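Local coordinates for transcription inhibitor protein Gfh1 (Thermus thermophilus, PDB 2F23) that inhibits all catalytic activities of RNA polymerase by partly occluding its substrate-binding site, switching to its active orientation at pH below about 7, at residues 6-15 with 133-141. Sequence-based numbering, arbitrary orientation.
Sequences KLTKAGYERL and RVGDVLSLD
T8 and D136 share the shortest polar link: T8 OG1 donates to D136 OD1 over 2.7 Å, on the anti side and 26° out of the carboxylate plane. T8 OG1 sits between the backbone N and the carbonyl carbon (chi1 53°), where it also accepts from G11 N at 3.0 Å and so N-caps helix 9-37. D136 OD2 turns back to R133 N, 2.8 Å away and almost straight, and has a second partner in H132 ND1. With an alanine at T8, G11 N is likely to lose its cap and D136 OD1 its hydroxyl donor. The T8 backbone N bonds to G135 O, coming from above the carbonyl plane. G135 lies in a type II turn from R133 to D136. The contact joins the start of the N-terminal coiled coil to the FKBP-like C-terminal domain of the GreA/GreB family. G135 CA makes a CA-H...O contact with K6 O. G11, lacking a side chain, brings its CA near G135 O. Apolar packing centres on V137. V137 CG2 lies 3.6 Å from G11 CA and touches L7 CD2. V137 CG1 meets L15 CD2 at 3.9 Å. R14 CD lies 3.2 Å from V137 O; chi3 (85°) then turns the guanidinium.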
loop_
_atom_site.group_PDB
_atom_site.type_symbol
_atom_site.label_atom_id
_atom_site.label_comp_id
_atom_site.label_asym_id
_atom_site.label_seq_id
_atom_site.Cartn_x
_atom_site.Cartn_y
_atom_site.Cartn_z
ATOM N N LYS A 6 0.033 -4.819 12.781
ATOM C CA LYS A 6 1.176 -5.712 12.892
ATOM C C LYS A 6 2.022 -5.589 11.635
ATOM O O LYS A 6 1.490 -5.561 10.524
ATOM C CB LYS A 6 0.706 -7.161 13.043
ATOM C CG LYS A 6 -0.041 -7.446 14.331
ATOM C CD LYS A 6 -0.552 -8.877 14.362
ATOM C CE LYS A 6 -1.906 -9.021 13.672
ATOM N NZ LYS A 6 -1.901 -8.623 12.238
ATOM N N LEU A 7 3.336 -5.491 11.816
ATOM C CA LEU A 7 4.266 -5.391 10.695
ATOM C C LEU A 7 5.475 -6.274 10.944
ATOM O O LEU A 7 5.881 -6.469 12.087
ATOM C CB LEU A 7 4.768 -3.952 10.525
ATOM C CG LEU A 7 3.838 -2.907 9.912
ATOM C CD1 LEU A 7 4.485 -1.529 9.999
ATOM C CD2 LEU A 7 3.564 -3.265 8.461
ATOM N N THR A 8 6.040 -6.824 9.878
ATOM C CA THR A 8 7.257 -7.608 10.024
ATOM C C THR A 8 8.353 -6.552 9.907
ATOM O O THR A 8 8.076 -5.398 9.575
ATOM C CB THR A 8 7.449 -8.614 8.879
ATOM O OG1 THR A 8 7.352 -7.924 7.627
ATOM C CG2 THR A 8 6.400 -9.717 8.936
ATOM N N LYS A 9 9.595 -6.934 10.171
ATOM C CA LYS A 9 10.684 -5.978 10.048
ATOM C C LYS A 9 10.740 -5.469 8.612
ATOM O O LYS A 9 10.972 -4.287 8.375
ATOM C CB LYS A 9 12.009 -6.633 10.443
ATOM C CG LYS A 9 12.038 -7.085 11.896
ATOM C CD LYS A 9 13.383 -7.668 12.300
ATOM C CE LYS A 9 14.473 -6.609 12.325
ATOM N NZ LYS A 9 15.739 -7.147 12.898
ATOM N N ALA A 10 10.503 -6.360 7.652
ATOM C CA ALA A 10 10.527 -5.983 6.244
ATOM C C ALA A 10 9.385 -5.027 5.911
ATOM O O ALA A 10 9.573 -4.054 5.183
ATOM C CB ALA A 10 10.434 -7.228 5.368
ATOM N N GLY A 11 8.201 -5.307 6.448
ATOM C CA GLY A 11 7.054 -4.455 6.185
ATOM C C GLY A 11 7.270 -3.051 6.712
ATOM O O GLY A 11 6.929 -2.066 6.049
ATOM N N TYR A 12 7.824 -2.963 7.918
ATOM C CA TYR A 12 8.104 -1.674 8.537
ATOM C C TYR A 12 9.129 -0.932 7.683
ATOM O O TYR A 12 8.963 0.250 7.384
ATOM C CB TYR A 12 8.658 -1.873 9.948
ATOM C CG TYR A 12 8.858 -0.581 10.707
ATOM C CD1 TYR A 12 7.868 -0.089 11.555
ATOM C CD2 TYR A 12 10.035 0.153 10.570
ATOM C CE1 TYR A 12 8.049 1.107 12.255
ATOM C CE2 TYR A 12 10.223 1.344 11.257
ATOM C CZ TYR A 12 9.230 1.817 12.098
ATOM O OH TYR A 12 9.420 3.004 12.772
ATOM N N GLU A 13 10.188 -1.638 7.297
ATOM C CA GLU A 13 11.243 -1.055 6.469
ATOM C C GLU A 13 10.680 -0.467 5.180
ATOM O O GLU A 13 11.005 0.660 4.803
ATOM C CB GLU A 13 12.294 -2.111 6.109
ATOM C CG GLU A 13 13.411 -1.573 5.206
ATOM C CD GLU A 13 14.456 -2.620 4.867
ATOM O OE1 GLU A 13 14.809 -3.416 5.763
ATOM O OE2 GLU A 13 14.934 -2.639 3.714
ATOM N N ARG A 14 9.841 -1.233 4.497
ATOM C CA ARG A 14 9.267 -0.758 3.248
ATOM C C ARG A 14 8.444 0.509 3.441
ATOM O O ARG A 14 8.605 1.470 2.694
ATOM C CB ARG A 14 8.398 -1.837 2.607
ATOM C CG ARG A 14 9.147 -3.114 2.275
ATOM C CD ARG A 14 8.309 -4.062 1.424
ATOM N NE ARG A 14 8.399 -3.763 -0.003
ATOM C CZ ARG A 14 7.847 -2.710 -0.596
ATOM N NH1 ARG A 14 7.149 -1.832 0.109
ATOM N NH2 ARG A 14 7.993 -2.533 -1.902
ATOM N N LEU A 15 7.565 0.509 4.439
ATOM C CA LEU A 15 6.733 1.676 4.687
ATOM C C LEU A 15 7.533 2.898 5.123
ATOM O O LEU A 15 7.198 4.020 4.746
ATOM C CB LEU A 15 5.653 1.346 5.723
ATOM C CG LEU A 15 4.611 0.336 5.233
ATOM C CD1 LEU A 15 3.607 0.075 6.339
ATOM C CD2 LEU A 15 3.908 0.873 3.992
ATOM N N ARG A 133 4.236 -13.480 4.992
ATOM C CA ARG A 133 3.551 -13.642 6.270
ATOM C C ARG A 133 2.794 -12.403 6.710
ATOM O O ARG A 133 2.908 -11.343 6.103
ATOM C CB ARG A 133 4.582 -14.002 7.343
ATOM C CG ARG A 133 5.315 -15.306 7.071
ATOM C CD ARG A 133 6.445 -15.527 8.064
ATOM N NE ARG A 133 7.144 -16.785 7.805
ATOM C CZ ARG A 133 6.753 -17.971 8.260
ATOM N NH1 ARG A 133 5.664 -18.081 9.010
ATOM N NH2 ARG A 133 7.456 -19.055 7.958
ATOM N N VAL A 134 2.011 -12.552 7.776
ATOM C CA VAL A 134 1.261 -11.435 8.329
ATOM C C VAL A 134 2.260 -10.351 8.714
ATOM O O VAL A 134 3.283 -10.629 9.344
ATOM C CB VAL A 134 0.468 -11.879 9.581
ATOM C CG1 VAL A 134 -0.129 -10.677 10.291
ATOM C CG2 VAL A 134 -0.639 -12.843 9.165
ATOM N N GLY A 135 1.978 -9.119 8.311
ATOM C CA GLY A 135 2.878 -8.030 8.641
ATOM C C GLY A 135 3.706 -7.583 7.453
ATOM O O GLY A 135 4.259 -6.483 7.464
ATOM N N ASP A 136 3.815 -8.431 6.433
ATOM C CA ASP A 136 4.576 -8.058 5.245
ATOM C C ASP A 136 3.790 -7.031 4.436
ATOM O O ASP A 136 2.557 -6.998 4.479
ATOM C CB ASP A 136 4.874 -9.279 4.358
ATOM C CG ASP A 136 6.024 -10.124 4.881
ATOM O OD1 ASP A 136 6.917 -9.570 5.557
ATOM O OD2 ASP A 136 6.050 -11.338 4.595
ATOM N N VAL A 137 4.514 -6.196 3.695
ATOM C CA VAL A 137 3.913 -5.165 2.859
ATOM C C VAL A 137 4.342 -5.458 1.424
ATOM O O VAL A 137 5.529 -5.568 1.131
ATOM C CB VAL A 137 4.382 -3.772 3.306
ATOM C CG1 VAL A 137 3.870 -2.703 2.353
ATOM C CG2 VAL A 137 3.867 -3.503 4.708
ATOM N N LEU A 138 3.356 -5.587 0.543
ATOM C CA LEU A 138 3.604 -5.945 -0.846
ATOM C C LEU A 138 2.929 -5.028 -1.849
ATOM O O LEU A 138 1.883 -4.453 -1.571
ATOM C CB LEU A 138 3.093 -7.367 -1.085
ATOM C CG LEU A 138 3.459 -8.398 -0.011
ATOM C CD1 LEU A 138 2.517 -9.596 -0.080
ATOM C CD2 LEU A 138 4.904 -8.815 -0.195
ATOM N N SER A 139 3.549 -4.892 -3.018
ATOM C CA SER A 139 2.964 -4.108 -4.100
ATOM C C SER A 139 2.398 -5.190 -5.018
ATOM O O SER A 139 3.141 -6.034 -5.524
ATOM C CB SER A 139 4.033 -3.287 -4.822
ATOM O OG SER A 139 4.506 -2.236 -3.994
ATOM N N LEU A 140 1.085 -5.177 -5.221
ATOM C CA LEU A 140 0.443 -6.201 -6.035
ATOM C C LEU A 140 -0.233 -5.681 -7.290
ATOM O O LEU A 140 -0.813 -4.595 -7.296
ATOM C CB LEU A 140 -0.585 -6.961 -5.194
ATOM C CG LEU A 140 -0.058 -7.595 -3.902
ATOM C CD1 LEU A 140 -1.213 -8.189 -3.116
ATOM C CD2 LEU A 140 0.977 -8.663 -4.234
ATOM N N ASP A 141 -0.155 -6.482 -8.347
ATOM C CA ASP A 141 -0.756 -6.154 -9.630
ATOM C C ASP A 141 -2.162 -6.743 -9.641
ATOM O O ASP A 141 -2.363 -7.898 -10.021
ATOM C CB ASP A 141 0.079 -6.752 -10.764
ATOM C CG ASP A 141 1.500 -6.212 -10.787
ATOM O OD1 ASP A 141 1.669 -4.995 -11.007
ATOM O OD2 ASP A 141 2.447 -7.001 -10.588
#